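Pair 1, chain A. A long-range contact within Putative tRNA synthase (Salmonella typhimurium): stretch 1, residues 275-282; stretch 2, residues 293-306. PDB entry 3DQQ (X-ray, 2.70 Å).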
# COMPACT_ATOMS: atom_id res chain seq x y z
N ALA A 275 3.24 -2.49 27.46
CA ALA A 275 4.55 -3.10 27.59
C ALA A 275 5.62 -2.14 27.12
O ALA A 275 5.35 -1.27 26.30
CB ALA A 275 4.61 -4.40 26.78
N PRO A 276 6.83 -2.27 27.66
CA PRO A 276 7.91 -1.40 27.25
C PRO A 276 8.18 -1.62 25.78
O PRO A 276 8.24 -2.76 25.33
CB PRO A 276 9.11 -1.86 28.10
CG PRO A 276 8.77 -3.19 28.59
CD PRO A 276 7.27 -3.27 28.65
N THR A 277 8.31 -0.54 25.03
CA THR A 277 8.57 -0.67 23.63
C THR A 277 9.55 0.35 23.09
O THR A 277 9.84 1.32 23.70
CB THR A 277 7.27 -0.68 22.78
OG1 THR A 277 7.03 0.60 22.23
CG2 THR A 277 6.08 -1.16 23.59
N ARG A 278 10.04 0.09 21.90
CA ARG A 278 11.14 0.82 21.36
C ARG A 278 10.99 0.79 19.84
O ARG A 278 10.77 -0.28 19.26
CB ARG A 278 12.42 0.15 21.83
CG ARG A 278 13.65 0.94 21.66
CD ARG A 278 14.04 1.74 22.89
NE ARG A 278 15.50 1.69 23.03
CZ ARG A 278 16.37 2.19 22.15
NH1 ARG A 278 15.97 2.79 21.01
NH2 ARG A 278 17.66 2.05 22.37
N ASP A 279 11.06 1.97 19.22
CA ASP A 279 10.87 2.12 17.79
C ASP A 279 12.18 2.11 17.07
O ASP A 279 13.07 2.82 17.45
CB ASP A 279 10.22 3.45 17.49
CG ASP A 279 8.74 3.45 17.79
OD1 ASP A 279 7.98 2.72 17.07
OD2 ASP A 279 8.35 4.18 18.73
N VAL A 280 12.28 1.31 16.03
CA VAL A 280 13.51 1.16 15.30
C VAL A 280 13.84 2.45 14.55
O VAL A 280 13.06 2.87 13.70
CB VAL A 280 13.38 0.04 14.27
CG1 VAL A 280 14.61 -0.03 13.41
CG2 VAL A 280 13.12 -1.28 14.95
N ASP A 281 15.00 3.06 14.84
CA ASP A 281 15.44 4.26 14.11
C ASP A 281 16.25 3.91 12.87
O ASP A 281 17.36 3.43 12.92
CB ASP A 281 16.23 5.21 14.99
CG ASP A 281 16.70 6.45 14.24
OD1 ASP A 281 15.96 7.03 13.42
OD2 ASP A 281 17.84 6.87 14.44
N VAL A 282 15.65 4.18 11.74
CA VAL A 282 16.27 3.97 10.46
C VAL A 282 17.62 4.68 10.32
O VAL A 282 18.51 4.13 9.69
CB VAL A 282 15.33 4.45 9.35
CG1 VAL A 282 15.96 4.21 7.99
CG2 VAL A 282 14.01 3.70 9.47
N ALA A 293 26.06 -2.64 15.91
CA ALA A 293 26.02 -2.03 17.23
C ALA A 293 24.57 -1.80 17.71
O ALA A 293 24.26 -2.07 18.88
CB ALA A 293 26.80 -0.77 17.23
N TYR A 294 23.68 -1.38 16.80
CA TYR A 294 22.29 -1.07 17.17
C TYR A 294 21.54 -2.34 17.60
O TYR A 294 20.79 -2.34 18.57
CB TYR A 294 21.56 -0.34 16.00
CG TYR A 294 20.22 0.34 16.30
CD1 TYR A 294 19.95 0.94 17.51
CD2 TYR A 294 19.23 0.40 15.33
CE1 TYR A 294 18.73 1.57 17.76
CE2 TYR A 294 18.00 1.03 15.58
CZ TYR A 294 17.77 1.62 16.80
OH TYR A 294 16.57 2.25 17.06
N ALA A 295 21.78 -3.43 16.89
CA ALA A 295 21.24 -4.72 17.26
C ALA A 295 21.71 -5.09 18.66
O ALA A 295 20.91 -5.48 19.50
CB ALA A 295 21.67 -5.76 16.24
N GLU A 296 23.00 -4.95 18.94
CA GLU A 296 23.48 -5.15 20.31
C GLU A 296 22.75 -4.30 21.33
O GLU A 296 22.37 -4.81 22.39
CB GLU A 296 24.96 -4.82 20.45
CG GLU A 296 25.83 -6.00 20.66
CD GLU A 296 27.07 -5.71 21.53
OE1 GLU A 296 27.43 -6.58 22.37
OE2 GLU A 296 27.70 -4.62 21.37
N ALA A 297 22.60 -3.00 21.04
CA ALA A 297 22.04 -2.07 22.02
C ALA A 297 20.61 -2.49 22.26
O ALA A 297 20.18 -2.54 23.41
CB ALA A 297 22.09 -0.68 21.53
N LEU A 298 19.88 -2.80 21.18
CA LEU A 298 18.46 -3.11 21.31
C LEU A 298 18.27 -4.45 22.01
O LEU A 298 17.25 -4.63 22.67
CB LEU A 298 17.73 -3.11 19.95
CG LEU A 298 17.47 -1.76 19.25
CD1 LEU A 298 16.86 -2.02 17.87
CD2 LEU A 298 16.60 -0.77 20.05
N ALA A 299 19.21 -5.37 21.89
CA ALA A 299 19.04 -6.68 22.52
C ALA A 299 19.25 -6.48 24.02
O ALA A 299 18.43 -6.91 24.85
CB ALA A 299 19.98 -7.71 21.94
N GLN A 300 20.33 -5.78 24.36
CA GLN A 300 20.62 -5.44 25.75
C GLN A 300 19.45 -4.68 26.32
O GLN A 300 19.09 -4.88 27.45
CB GLN A 300 21.91 -4.63 25.85
CG GLN A 300 23.19 -5.44 25.49
CD GLN A 300 23.36 -6.70 26.39
OE1 GLN A 300 23.18 -7.85 25.94
NE2 GLN A 300 23.67 -6.48 27.66
N TRP A 301 18.81 -3.85 25.52
CA TRP A 301 17.65 -3.15 26.03
C TRP A 301 16.53 -4.12 26.36
O TRP A 301 15.94 -4.04 27.45
CB TRP A 301 17.16 -2.12 25.04
CG TRP A 301 15.95 -1.40 25.54
CD1 TRP A 301 15.93 -0.35 26.37
CD2 TRP A 301 14.59 -1.71 25.24
NE1 TRP A 301 14.65 0.04 26.62
CE2 TRP A 301 13.80 -0.77 25.93
CE3 TRP A 301 13.95 -2.67 24.45
CZ2 TRP A 301 12.41 -0.76 25.87
CZ3 TRP A 301 12.58 -2.66 24.38
CH2 TRP A 301 11.82 -1.71 25.09
N VAL A 302 16.22 -5.03 25.44
CA VAL A 302 15.13 -5.95 25.66
C VAL A 302 15.44 -6.79 26.90
O VAL A 302 14.62 -6.92 27.81
CB VAL A 302 14.88 -6.90 24.46
CG1 VAL A 302 13.91 -7.97 24.87
CG2 VAL A 302 14.36 -6.14 23.23
N LEU A 303 16.65 -7.33 26.95
CA LEU A 303 17.04 -8.25 28.01
C LEU A 303 17.08 -7.56 29.36
O LEU A 303 16.86 -8.18 30.39
CB LEU A 303 18.40 -8.87 27.73
CG LEU A 303 18.45 -9.77 26.51
CD1 LEU A 303 19.89 -9.93 26.05
CD2 LEU A 303 17.76 -11.10 26.77
N SER A 304 17.36 -6.28 29.40
CA SER A 304 17.42 -5.65 30.70
C SER A 304 16.04 -5.13 31.15
O SER A 304 15.91 -4.64 32.25
CB SER A 304 18.50 -4.58 30.69
OG SER A 304 18.05 -3.49 29.93
N GLN A 305 15.00 -5.26 30.34
CA GLN A 305 13.65 -4.93 30.81
C GLN A 305 13.21 -5.92 31.87
O GLN A 305 13.75 -7.00 32.03
CB GLN A 305 12.61 -4.96 29.70
CG GLN A 305 12.79 -3.95 28.64
CD GLN A 305 13.05 -2.59 29.20
OE1 GLN A 305 12.16 -1.95 29.74
NE2 GLN A 305 14.29 -2.14 29.07
N ASP A 306 12.17 -5.53 32.57
CA ASP A 306 11.67 -6.32 33.66
C ASP A 306 10.23 -5.86 33.82
O ASP A 306 9.94 -4.89 34.52
CB ASP A 306 12.54 -6.06 34.89
CG ASP A 306 11.88 -6.52 36.18
OD1 ASP A 306 11.13 -7.54 36.14
OD2 ASP A 306 12.13 -5.85 37.22

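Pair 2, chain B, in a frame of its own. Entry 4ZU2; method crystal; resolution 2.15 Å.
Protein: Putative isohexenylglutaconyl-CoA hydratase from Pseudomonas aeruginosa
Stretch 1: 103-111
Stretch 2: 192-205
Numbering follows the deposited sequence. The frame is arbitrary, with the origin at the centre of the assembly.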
# COMPACT_ATOMS: atom_id res chain seq x y z
N GLN B 103 -10.63 20.68 2.85
CA GLN B 103 -11.39 20.13 3.98
C GLN B 103 -11.09 18.67 4.26
O GLN B 103 -10.75 17.91 3.34
CB GLN B 103 -12.90 20.16 3.62
CG GLN B 103 -13.56 21.52 3.55
CD GLN B 103 -13.33 22.24 2.25
OE1 GLN B 103 -13.09 21.62 1.20
NE2 GLN B 103 -13.40 23.57 2.30
N LEU B 104 -11.32 18.28 5.52
CA LEU B 104 -11.52 16.87 5.87
C LEU B 104 -12.88 16.39 5.27
O LEU B 104 -13.90 17.03 5.45
CB LEU B 104 -11.53 16.70 7.39
CG LEU B 104 -11.44 15.26 7.92
CD1 LEU B 104 -10.01 14.75 7.92
CD2 LEU B 104 -12.04 15.13 9.34
N LEU B 105 -12.85 15.27 4.56
CA LEU B 105 -14.02 14.72 3.91
C LEU B 105 -14.31 13.42 4.62
O LEU B 105 -13.49 12.50 4.59
CB LEU B 105 -13.76 14.45 2.43
CG LEU B 105 -14.88 13.71 1.68
CD1 LEU B 105 -16.24 14.46 1.71
CD2 LEU B 105 -14.50 13.47 0.24
N VAL B 106 -15.44 13.38 5.31
CA VAL B 106 -15.84 12.17 6.02
C VAL B 106 -16.97 11.50 5.24
O VAL B 106 -17.96 12.15 4.93
CB VAL B 106 -16.30 12.48 7.46
CG1 VAL B 106 -16.58 11.17 8.24
CG2 VAL B 106 -15.27 13.33 8.16
N ALA B 107 -16.83 10.21 4.92
CA ALA B 107 -17.93 9.48 4.33
C ALA B 107 -18.62 8.56 5.33
O ALA B 107 -17.99 7.72 5.92
CB ALA B 107 -17.51 8.71 3.08
N LEU B 108 -19.93 8.73 5.48
CA LEU B 108 -20.75 7.82 6.26
C LEU B 108 -21.52 6.91 5.30
O LEU B 108 -22.51 7.32 4.66
CB LEU B 108 -21.67 8.65 7.17
CG LEU B 108 -22.22 8.00 8.46
CD1 LEU B 108 -21.10 7.37 9.25
CD2 LEU B 108 -22.91 9.01 9.30
N VAL B 109 -21.04 5.68 5.14
CA VAL B 109 -21.56 4.81 4.09
C VAL B 109 -22.49 3.71 4.67
O VAL B 109 -22.12 2.95 5.55
CB VAL B 109 -20.40 4.22 3.21
CG1 VAL B 109 -19.51 5.36 2.63
CG2 VAL B 109 -19.56 3.27 3.97
N GLU B 110 -23.71 3.65 4.15
CA GLU B 110 -24.71 2.70 4.60
C GLU B 110 -25.27 2.06 3.36
O GLU B 110 -25.30 2.69 2.33
CB GLU B 110 -25.84 3.42 5.31
CG GLU B 110 -25.39 4.23 6.47
CD GLU B 110 -26.52 5.03 7.04
OE1 GLU B 110 -27.27 4.47 7.89
OE2 GLU B 110 -26.66 6.20 6.60
N GLY B 111 -25.72 0.81 3.50
CA GLY B 111 -26.42 0.09 2.44
C GLY B 111 -25.57 -0.05 1.20
O GLY B 111 -24.43 -0.49 1.28
N ALA B 192 -24.13 4.12 16.97
CA ALA B 192 -22.70 3.86 16.97
C ALA B 192 -22.08 4.57 15.76
O ALA B 192 -20.99 5.10 15.83
CB ALA B 192 -22.45 2.36 16.88
N LEU B 193 -22.79 4.54 14.64
CA LEU B 193 -22.28 5.12 13.42
C LEU B 193 -22.15 6.60 13.65
O LEU B 193 -21.18 7.21 13.23
CB LEU B 193 -23.23 4.85 12.26
CG LEU B 193 -22.60 4.51 10.89
CD1 LEU B 193 -21.83 3.21 10.90
CD2 LEU B 193 -23.66 4.50 9.80
N GLU B 194 -23.14 7.15 14.36
CA GLU B 194 -23.23 8.59 14.59
C GLU B 194 -22.27 9.07 15.66
O GLU B 194 -21.93 10.25 15.69
CB GLU B 194 -24.64 8.97 15.05
CG GLU B 194 -25.68 9.05 13.97
CD GLU B 194 -25.39 10.11 12.96
OE1 GLU B 194 -25.21 11.28 13.35
OE2 GLU B 194 -25.35 9.77 11.76
N GLN B 195 -21.92 8.18 16.59
CA GLN B 195 -21.07 8.58 17.69
C GLN B 195 -19.70 8.66 17.12
O GLN B 195 -19.02 9.64 17.33
CB GLN B 195 -21.13 7.63 18.91
CG GLN B 195 -20.60 6.20 18.76
CD GLN B 195 -19.08 6.00 19.06
OE1 GLN B 195 -18.46 6.76 19.80
NE2 GLN B 195 -18.49 4.94 18.48
N ARG B 196 -19.34 7.66 16.33
CA ARG B 196 -18.06 7.68 15.63
C ARG B 196 -17.90 8.94 14.80
O ARG B 196 -16.82 9.50 14.74
CB ARG B 196 -17.90 6.47 14.72
CG ARG B 196 -16.56 6.46 14.01
CD ARG B 196 -15.44 6.22 15.01
NE ARG B 196 -15.55 4.90 15.60
CZ ARG B 196 -14.78 4.43 16.58
NH1 ARG B 196 -13.81 5.18 17.11
NH2 ARG B 196 -14.96 3.19 17.02
N LEU B 197 -18.98 9.37 14.16
CA LEU B 197 -18.89 10.54 13.30
C LEU B 197 -18.57 11.76 14.13
O LEU B 197 -17.66 12.52 13.80
CB LEU B 197 -20.18 10.78 12.54
CG LEU B 197 -20.25 12.09 11.73
CD1 LEU B 197 -19.15 12.13 10.69
CD2 LEU B 197 -21.61 12.25 11.03
N GLU B 198 -19.36 11.98 15.18
CA GLU B 198 -19.14 13.12 16.03
C GLU B 198 -17.78 13.00 16.78
O GLU B 198 -17.18 14.01 17.15
CB GLU B 198 -20.32 13.31 17.00
CG GLU B 198 -20.08 14.42 18.02
CD GLU B 198 -19.62 15.74 17.38
OE1 GLU B 198 -20.35 16.25 16.48
OE2 GLU B 198 -18.53 16.27 17.78
N GLU B 199 -17.30 11.79 17.04
CA GLU B 199 -15.99 11.64 17.66
C GLU B 199 -14.93 12.20 16.69
O GLU B 199 -14.17 13.11 17.05
CB GLU B 199 -15.70 10.20 17.99
CG GLU B 199 -14.36 10.00 18.63
CD GLU B 199 -14.12 10.91 19.84
OE1 GLU B 199 -15.11 11.21 20.56
OE2 GLU B 199 -12.95 11.31 20.06
N THR B 200 -14.96 11.69 15.46
CA THR B 200 -14.08 12.12 14.37
C THR B 200 -14.11 13.63 14.24
O THR B 200 -13.08 14.28 14.16
CB THR B 200 -14.53 11.52 13.05
OG1 THR B 200 -14.42 10.09 13.10
CG2 THR B 200 -13.72 12.07 11.86
N LEU B 201 -15.29 14.19 14.28
CA LEU B 201 -15.44 15.63 14.10
C LEU B 201 -14.86 16.41 15.26
O LEU B 201 -14.43 17.54 15.08
CB LEU B 201 -16.90 16.00 13.89
CG LEU B 201 -17.48 15.65 12.51
CD1 LEU B 201 -18.98 16.01 12.47
CD2 LEU B 201 -16.73 16.35 11.34
N GLU B 202 -14.83 15.84 16.45
CA GLU B 202 -14.28 16.59 17.56
C GLU B 202 -12.75 16.47 17.49
O GLU B 202 -12.05 17.40 17.82
CB GLU B 202 -14.87 16.17 18.90
CG GLU B 202 -14.81 17.29 19.90
CD GLU B 202 -15.84 18.37 19.68
OE1 GLU B 202 -16.98 18.02 19.32
OE2 GLU B 202 -15.49 19.57 19.85
N GLN B 203 -12.24 15.33 17.02
CA GLN B 203 -10.80 15.22 16.77
C GLN B 203 -10.33 16.24 15.76
O GLN B 203 -9.24 16.81 15.88
CB GLN B 203 -10.45 13.84 16.25
CG GLN B 203 -10.74 12.78 17.27
CD GLN B 203 -10.44 11.39 16.74
OE1 GLN B 203 -11.00 10.96 15.74
NE2 GLN B 203 -9.54 10.70 17.41
N LEU B 204 -11.16 16.47 14.75
CA LEU B 204 -10.83 17.37 13.66
C LEU B 204 -10.80 18.82 14.09
O LEU B 204 -10.08 19.63 13.49
CB LEU B 204 -11.87 17.16 12.55
CG LEU B 204 -11.95 18.05 11.31
CD1 LEU B 204 -12.65 19.37 11.56
CD2 LEU B 204 -10.61 18.23 10.67
N ARG B 205 -11.60 19.17 15.09
CA ARG B 205 -11.73 20.58 15.48
C ARG B 205 -10.50 21.06 16.28
O ARG B 205 -10.29 22.29 16.42
CB ARG B 205 -13.03 20.82 16.28
CG ARG B 205 -14.36 20.56 15.51
CD ARG B 205 -14.78 21.72 14.59
NE ARG B 205 -16.24 21.91 14.56
CZ ARG B 205 -16.87 22.95 13.99
NH1 ARG B 205 -16.21 23.93 13.38
NH2 ARG B 205 -18.19 23.02 14.03

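Pairs 1 and 2 both set a strand against a helix that runs nearly antiparallel to it. The axes of strand 277-279 and helix 293-304 approach to 10.2 Å at 165° between their N-to-C directions; for strand 104-109 and helix 192-205 the values are 10.2 Å and 176°. Superposing N, CA and C of 14 central residues gives an RMSD of 0.6 Å, and the buried areas are similar, 473 Å² in pair 1 and 438 Å² in pair 2. Backbone spacing is therefore held while the side chains filling it differ.

The first inward position of stretch 1 matches Pro A276, just before the strand, with Leu B104, in the strand, and its neighbour on stretch 2 matches Gln A305 with Leu B204. In pair 1 Pro A276 CB lies 3.5 Å from Gln A305 OE1, a carbon-oxygen contact rather than a hydrogen bond. NE2 of Gln A305 donates to Trp A301 O at 3.0 Å, within the same stretch. In pair 2 the same site is wholly apolar: Leu B104 CD2 packs on Leu B204 CG at 3.5 Å.

The greatest difference in bulk on the helix is at Trp A301, matched with Thr B200; their CA atoms fall within 0.2 Å. The indole, with chi1 in t, reaches Pro A276, where CB and Trp A301 CH2 are 4.1 Å apart, and its face receives Arg A278: CB of Arg A278 sits 3.9 Å from the centroid of the six-membered ring of Trp A301, 16° off the normal, a CH-pi contact. Arg A278 CZ is 5.0 Å from the centroid of the five-membered ring of Trp A301, so any cation-pi attraction is weak at most. Thr B200 fills less of the gap, its CG2 lying 4.3 Å from Leu B104 CD2 and 4.2 Å from Val B106 CG2, while its OG1 donates to Arg B196 O at 3.0 Å within the helix.

Arg A278 matches Val B106, and both point CA-to-CB toward the helix. The long arginine reaches across toward the helix, roughly at right angles to its axis, and Leu A298 CD2 lies over one face of its guanidinium, 3.6 Å from Arg A278 CZ. The matched leucine, Leu B197, instead meets a short branched partner: its CD1 is 3.7 Å from Val B106 CG1.

The last site matches Val A280 with Leu B108 and Tyr A294 with Leu B193. Here the CA-to-CB bond of Val A280 points sideways, whereas that of Leu B108 points toward the helix. Pair 1 combines apolar packing, Val A280 CG1 to Tyr A294 CE2 at 4.2 Å, with a polar tie: Asp A281 N donates to Tyr A294 OH at 2.8 Å and an N-H...acceptor angle of 171°. Pair 2 has no hydrogen bond across its stretches. Leu B108 instead inserts between helix side chains, with CD1 3.6 Å from Leu B193 CG and CD2 3.9 Å from Leu B197 CD2. Aliphatic interdigitation thus does in pair 2 what aromatic and arginine side chains do in pair 1.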